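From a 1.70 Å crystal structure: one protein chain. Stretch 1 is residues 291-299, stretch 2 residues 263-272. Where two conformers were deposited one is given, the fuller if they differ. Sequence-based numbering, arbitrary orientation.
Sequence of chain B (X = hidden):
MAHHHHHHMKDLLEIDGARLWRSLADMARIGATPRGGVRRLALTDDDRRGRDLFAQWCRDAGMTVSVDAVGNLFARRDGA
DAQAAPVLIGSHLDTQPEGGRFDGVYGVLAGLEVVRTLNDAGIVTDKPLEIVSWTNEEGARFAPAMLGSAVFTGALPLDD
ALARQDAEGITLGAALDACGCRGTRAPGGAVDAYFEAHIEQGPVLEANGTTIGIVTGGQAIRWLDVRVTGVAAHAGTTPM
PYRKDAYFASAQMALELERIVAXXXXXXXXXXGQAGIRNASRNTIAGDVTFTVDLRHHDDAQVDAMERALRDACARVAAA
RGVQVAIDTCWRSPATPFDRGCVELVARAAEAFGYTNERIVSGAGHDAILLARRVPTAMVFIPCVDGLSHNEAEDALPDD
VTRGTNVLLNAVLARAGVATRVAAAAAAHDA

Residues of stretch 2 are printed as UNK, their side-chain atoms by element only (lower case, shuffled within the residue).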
ATOM      1  N   PHE B 291      -7.932  -1.869   1.793  1.00 11.79           N
ATOM      2  CA  PHE B 291      -7.159  -2.349   2.923  1.00  9.61           C
ATOM      3  C   PHE B 291      -7.834  -3.599   3.461  1.00 14.65           C
ATOM      4  O   PHE B 291      -8.997  -3.866   3.157  1.00 14.47           O
ATOM      5  CB  PHE B 291      -7.011  -1.275   3.999  1.00 10.47           C
ATOM      6  CG  PHE B 291      -8.304  -0.739   4.540  1.00 11.70           C
ATOM      7  CD1 PHE B 291      -8.948   0.323   3.919  1.00 13.60           C
ATOM      8  CD2 PHE B 291      -8.837  -1.244   5.720  1.00 10.39           C
ATOM      9  CE1 PHE B 291     -10.129   0.855   4.460  1.00 14.44           C
ATOM     10  CE2 PHE B 291     -10.014  -0.721   6.263  1.00 12.55           C
ATOM     11  CZ  PHE B 291     -10.652   0.335   5.646  1.00 13.44           C
ATOM     12  N   THR B 292      -7.084  -4.383   4.232  1.00 11.82           N
ATOM     13  CA  THR B 292      -7.621  -5.597   4.836  1.00  9.46           C
ATOM     14  C   THR B 292      -7.827  -5.370   6.325  1.00 11.19           C
ATOM     15  O   THR B 292      -7.168  -4.529   6.947  1.00 10.96           O
ATOM     16  CB  THR B 292      -6.706  -6.818   4.635  1.00 12.72           C
ATOM     17  OG1 THR B 292      -5.434  -6.595   5.272  1.00 12.90           O
ATOM     18  CG2 THR B 292      -6.508  -7.092   3.153  1.00 16.78           C
ATOM     19  N   VAL B 293      -8.767  -6.115   6.900  1.00 10.53           N
ATOM     20  CA  VAL B 293      -8.996  -6.085   8.338  1.00  9.06           C
ATOM     21  C   VAL B 293      -8.939  -7.510   8.854  1.00 12.06           C
ATOM     22  O   VAL B 293      -9.605  -8.396   8.311  1.00 11.13           O
ATOM     23  CB  VAL B 293     -10.354  -5.449   8.709  1.00 11.84           C
ATOM     24  CG1 VAL B 293     -10.503  -5.459  10.187  1.00 12.46           C
ATOM     25  CG2 VAL B 293     -10.422  -3.997   8.225  1.00 10.25           C
ATOM     26  N   ASP B 294      -8.144  -7.725   9.901  1.00 11.41           N
ATOM     27  CA  ASP B 294      -8.144  -8.959  10.679  1.00 12.07           C
ATOM     28  C   ASP B 294      -8.815  -8.634  12.009  1.00 11.92           C
ATOM     29  O   ASP B 294      -8.329  -7.776  12.753  1.00 12.69           O
ATOM     30  CB  ASP B 294      -6.701  -9.448  10.855  1.00 13.86           C
ATOM     31  CG  ASP B 294      -6.563 -10.686  11.753  1.00 12.07           C
ATOM     32  OD1 ASP B 294      -6.901 -10.605  12.944  1.00 15.48           O
ATOM     33  OD2 ASP B 294      -6.023 -11.706  11.259  1.00 14.94           O
ATOM     34  N   LEU B 295      -9.943  -9.291  12.291  1.00 12.75           N
ATOM     35  CA  LEU B 295     -10.722  -9.086  13.516  1.00 12.36           C
ATOM     36  C   LEU B 295     -10.680 -10.338  14.373  1.00 12.86           C
ATOM     37  O   LEU B 295     -10.858 -11.439  13.855  1.00 11.86           O
ATOM     38  CB  LEU B 295     -12.199  -8.815  13.216  1.00 15.19           C
ATOM     39  CG  LEU B 295     -12.657  -7.512  12.600  1.00 20.09           C
ATOM     40  CD1 LEU B 295     -14.193  -7.576  12.513  1.00 16.36           C
ATOM     41  CD2 LEU B 295     -12.207  -6.347  13.466  1.00 16.16           C
ATOM     42  N   ARG B 296     -10.492 -10.178  15.680  1.00 10.49           N
ATOM     43  CA  ARG B 296     -10.463 -11.324  16.586  1.00 12.23           C
ATOM     44  C   ARG B 296     -11.297 -11.052  17.820  1.00  8.71           C
ATOM     45  O   ARG B 296     -11.414  -9.912  18.275  1.00 11.05           O
ATOM     46  CB  ARG B 296      -9.062 -11.660  17.048  1.00 14.58           C
ATOM     47  CG  ARG B 296      -8.063 -11.576  15.949  1.00 21.72           C
ATOM     48  CD  ARG B 296      -7.372 -12.866  15.748  1.00 19.73           C
ATOM     49  NE  ARG B 296      -6.638 -12.905  14.487  1.00 14.40           N
ATOM     50  CZ  ARG B 296      -5.796 -13.872  14.161  1.00 11.42           C
ATOM     51  NH1 ARG B 296      -5.562 -14.872  15.034  1.00 10.74           N
ATOM     52  NH2 ARG B 296      -5.208 -13.851  12.973  1.00 11.95           N
ATOM     53  N   HIS B 297     -11.844 -12.129  18.380  1.00 10.12           N
ATOM     54  CA  HIS B 297     -12.448 -12.064  19.703  1.00 13.65           C
ATOM     55  C   HIS B 297     -12.418 -13.478  20.267  1.00 14.40           C
ATOM     56  O   HIS B 297     -12.063 -14.432  19.573  1.00 14.99           O
ATOM     57  CB  HIS B 297     -13.881 -11.496  19.661  1.00 10.04           C
ATOM     58  CG  HIS B 297     -14.345 -10.921  20.971  1.00 12.81           C
ATOM     59  ND1 HIS B 297     -14.732 -11.712  22.033  1.00 18.54           N
ATOM     60  CD2 HIS B 297     -14.512  -9.637  21.376  1.00 17.42           C
ATOM     61  CE1 HIS B 297     -15.110 -10.941  23.041  1.00 25.15           C
ATOM     62  NE2 HIS B 297     -14.968  -9.677  22.677  1.00 19.24           N
ATOM     63  N   HIS B 298     -12.727 -13.601  21.549  1.00 15.30           N
ATOM     64  CA  HIS B 298     -12.868 -14.942  22.111  1.00 15.10           C
ATOM     65  C   HIS B 298     -14.167 -15.608  21.677  1.00 16.61           C
ATOM     66  O   HIS B 298     -14.275 -16.837  21.746  1.00 17.75           O
ATOM     67  CB  HIS B 298     -12.828 -14.891  23.641  1.00 20.82           C
ATOM     68  CG  HIS B 298     -11.485 -14.542  24.198  1.00 26.81           C
ATOM     69  ND1 HIS B 298     -11.134 -14.805  25.506  1.00 24.13           N
ATOM     70  CD2 HIS B 298     -10.406 -13.951  23.628  1.00 22.72           C
ATOM     71  CE1 HIS B 298      -9.899 -14.383  25.719  1.00 22.90           C
ATOM     72  NE2 HIS B 298      -9.433 -13.863  24.595  1.00 25.47           N
ATOM     73  N   ASP B 299     -15.144 -14.825  21.236  1.00 15.38           N
ATOM     74  CA  ASP B 299     -16.501 -15.275  21.013  0.66 21.36           C
ATOM     75  C   ASP B 299     -16.930 -14.919  19.593  1.00 20.93           C
ATOM     76  O   ASP B 299     -16.656 -13.813  19.124  1.00 17.93           O
ATOM     77  CB  ASP B 299     -17.400 -14.608  22.052  0.66 22.07           C
ATOM     78  CG  ASP B 299     -18.812 -14.989  21.912  0.66 28.44           C
ATOM     79  OD1 ASP B 299     -19.475 -14.427  21.027  0.66 32.58           O
ATOM     80  OD2 ASP B 299     -19.251 -15.852  22.687  0.66 32.59           O
ATOM     81  N   UNK B 263     -13.731  -0.531  22.547  1.00 16.20           N
ATOM     82  CA  UNK B 263     -14.977  -0.851  23.224  1.00 15.84           C
ATOM     83  C   UNK B 263     -15.151  -2.324  23.536  1.00 20.74           C
ATOM     84  O   UNK B 263     -16.035  -2.667  24.326  1.00 23.87           O
ATOM     85  N   UNK B 264     -14.336  -3.199  22.939  1.00 18.67           N
ATOM     86  CA  UNK B 264     -14.409  -4.632  23.190  1.00 15.88           C
ATOM     87  C   UNK B 264     -13.204  -5.157  23.937  1.00 15.95           C
ATOM     88  O   UNK B 264     -12.926  -6.359  23.890  1.00 22.31           O
ATOM     89  n   UNK B 264     -16.945  -6.106  21.469  1.00 22.98           N
ATOM     90  c   UNK B 264     -18.012  -5.699  20.803  1.00 22.75           C
ATOM     91  c   UNK B 264     -14.567  -5.395  21.877  1.00 17.99           C
ATOM     92  c   UNK B 264     -16.393  -4.263  20.430  1.00 18.13           C
ATOM     93  n   UNK B 264     -17.707  -4.582  20.170  1.00 20.98           N
ATOM     94  c   UNK B 264     -15.910  -5.220  21.253  1.00 18.95           C
ATOM     95  N   UNK B 265     -12.477  -4.282  24.607  1.00 18.74           N
ATOM     96  CA  UNK B 265     -11.305  -4.686  25.347  1.00 19.79           C
ATOM     97  C   UNK B 265     -11.697  -5.545  26.549  1.00 18.18           C
ATOM     98  O   UNK B 265     -12.730  -5.306  27.187  1.00 20.51           O
ATOM     99  c   UNK B 265     -10.539  -3.447  25.805  1.00 18.22           C
ATOM    100  N   UNK B 266     -10.867  -6.536  26.905  1.00 17.23           N
ATOM    101  CA  UNK B 266      -9.563  -6.790  26.300  1.00 15.90           C
ATOM    102  C   UNK B 266      -9.570  -7.855  25.214  1.00 20.17           C
ATOM    103  O   UNK B 266      -8.551  -8.058  24.558  1.00 23.24           O
ATOM    104  c   UNK B 266      -9.705  -8.108  28.244  1.00 21.35           C
ATOM    105  c   UNK B 266      -8.738  -7.276  27.492  1.00 18.21           C
ATOM    106  c   UNK B 266     -11.039  -7.338  28.136  1.00 22.66           C
ATOM    107  N   UNK B 267     -10.700  -8.520  25.002  1.00 17.96           N
ATOM    108  CA  UNK B 267     -10.688  -9.718  24.167  1.00 15.79           C
ATOM    109  C   UNK B 267     -10.739  -9.415  22.675  1.00 16.36           C
ATOM    110  O   UNK B 267     -10.331 -10.264  21.872  1.00 15.47           O
ATOM    111  c   UNK B 267     -13.514 -13.777  27.927  1.00 49.07           C
ATOM    112  n   UNK B 267     -13.166 -14.526  28.964  1.00 51.59           N
ATOM    113  c   UNK B 267     -11.858 -10.624  24.544  1.00 18.89           C
ATOM    114  c   UNK B 267     -12.950 -11.990  26.317  1.00 28.52           C
ATOM    115  c   UNK B 267     -11.722 -11.184  25.943  1.00 20.84           C
ATOM    116  n   UNK B 267     -14.699 -13.944  27.351  1.00 51.18           N
ATOM    117  n   UNK B 267     -12.671 -12.861  27.460  1.00 43.08           N
ATOM    118  N   UNK B 268     -11.197  -8.230  22.283  1.00 14.83           N
ATOM    119  CA  UNK B 268     -11.293  -7.886  20.878  1.00 12.01           C
ATOM    120  C   UNK B 268      -9.967  -7.346  20.368  1.00 13.07           C
ATOM    121  O   UNK B 268      -9.289  -6.585  21.055  1.00 13.45           O
ATOM    122  N   UNK B 269      -9.599  -7.765  19.156  1.00 11.50           N
ATOM    123  CA  UNK B 269      -8.402  -7.271  18.473  1.00 11.41           C
ATOM    124  C   UNK B 269      -8.741  -6.921  17.035  1.00 11.38           C
ATOM    125  O   UNK B 269      -9.632  -7.519  16.440  1.00 11.33           O
ATOM    126  c   UNK B 269      -5.930 -10.103  19.455  1.00  9.16           C
ATOM    127  c   UNK B 269      -6.278  -7.917  20.758  1.00 13.60           C
ATOM    128  c   UNK B 269      -7.280  -8.315  18.436  1.00 13.45           C
ATOM    129  c   UNK B 269      -6.893  -8.952  19.769  1.00 11.75           C
ATOM    130  N   UNK B 270      -8.005  -5.969  16.468  1.00 10.13           N
ATOM    131  CA  UNK B 270      -8.156  -5.725  15.042  1.00  9.08           C
ATOM    132  C   UNK B 270      -6.866  -5.171  14.478  1.00 11.17           C
ATOM    133  O   UNK B 270      -6.163  -4.396  15.130  1.00 12.13           O
ATOM    134  c   UNK B 270      -9.297  -4.757  14.719  1.00 13.30           C
ATOM    135  N   UNK B 271      -6.599  -5.551  13.236  1.00 12.05           N
ATOM    136  CA  UNK B 271      -5.332  -5.272  12.585  1.00 12.62           C
ATOM    137  C   UNK B 271      -5.603  -4.973  11.124  1.00 12.91           C
ATOM    138  O   UNK B 271      -6.218  -5.792  10.437  1.00 11.95           O
ATOM    139  c   UNK B 271      -2.992  -6.100  12.201  1.00 15.49           C
ATOM    140  o   UNK B 271      -4.352  -6.989  14.015  1.00 13.51           O
ATOM    141  c   UNK B 271      -4.397  -6.483  12.675  1.00 14.27           C
ATOM    142  N   UNK B 272      -5.098  -3.839  10.631  1.00 10.96           N
ATOM    143  CA  UNK B 272      -5.105  -3.553   9.206  1.00  9.20           C
ATOM    144  C   UNK B 272      -3.686  -3.852   8.735  1.00 12.02           C
ATOM    145  O   UNK B 272      -2.756  -3.059   8.942  1.00 12.96           O
ATOM    146  c   UNK B 272      -7.491  -0.475   9.204  1.00 12.46           C
ATOM    147  c   UNK B 272      -5.335  -1.826   7.409  1.00 11.86           C
ATOM    148  c   UNK B 272      -7.016  -1.937   9.331  1.00  9.61           C
ATOM    149  c   UNK B 272      -5.539  -2.120   8.901  1.00 10.23           C
TER
HETATM  150  O   HOH W   1     -16.444  -7.628  24.095  1.00 28.50           O
HETATM  151  O   HOH W   2      -6.227  -8.673  14.756  1.00 12.99           O
HETATM  152  O   HOH W   3      -5.443  -7.307   7.950  1.00 14.19           O

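Position 263 has backbone atoms alone and touches nothing on stretch 1. It is Gly263.

Position 264 carries one carbon, then a five-membered ring of three carbons and two nitrogens. The ring meets that of His297 rim to rim, planes at 90°. It is an imidazole, so this is His264. Water 1 joins the two rings, 3.1 Å from His264 ND1 and 2.9 Å from His297 NE2.

Position 265 has a single side-chain carbon, pointing away from stretch 1. It is Ala265.

Position 266 has three carbons that close a ring onto the backbone N. It makes no contact with stretch 1. This is Pro266, preceded by a cis peptide bond.

Position 267 has three carbons, a nitrogen, then a carbon bearing two more nitrogens. One of its carbons lies over the face of the His297 ring and another over the His298 ring. A guanidinium ends the chain, so this is Arg267. Its CB is 3.8 Å from the centroid of the His297 ring, and its CG is 3.6 Å from that of His298. Arg267 NE is 3.2 Å from His298 ND1, but the angle is too poor for a hydrogen bond.

Position 268 has no side-chain atoms. Its CA lies 3.7 Å from His297 CD2. It is Gly268. A CB here would clash with His264 CB.

Position 269 has four carbons, forked at the second. It pairs with Arg296, CB to CB 4.0 Å. This is Leu269. Its N donates to Arg296 O and its O accepts from Arg296 N, both at 2.9 Å.

Position 270 has one carbon, 3.5 Å from Leu295 CD2. It is Ala270. The side chain of Leu295 starts toward the same face of the sheet, and its end comes nearer to this strand.

Position 271 has one carbon carrying an oxygen and a carbon. Its CB is 4.2 Å from Asp294 CB. This is Thr271. Its N donates to Asp294 O at 2.9 Å, and its O accepts from Asp294 N at 2.8 Å. Water 2 links Thr271 OG1 (2.6 Å) to Asp294 OD1 (2.7 Å).

Position 272 has four carbons, forked at the first, with one arm two carbons long. The carbon ending that arm reaches Phe291. This is Ile272. Its CD1 is 3.8 Å from Phe291 CD2, and its CG1 is 4.1 Å from Val293 CG2.

The contact is an antiparallel strand pairing. Two hydrogen-bonded pairs, Leu269 with Arg296 and Thr271 with Asp294, flank the non-hydrogen-bonded pair of Ala270 and Leu295. Asp294 and Arg296 share a face, where Arg296 NE bridges to Asp294 OD1 at 2.8 Å. At one end, apolar packing around Ile272 extends the pairing. At the other, Arg267 lays its aliphatic chain over two histidine rings.

Stretch 2, residues 263-272: GHAPRGLATI
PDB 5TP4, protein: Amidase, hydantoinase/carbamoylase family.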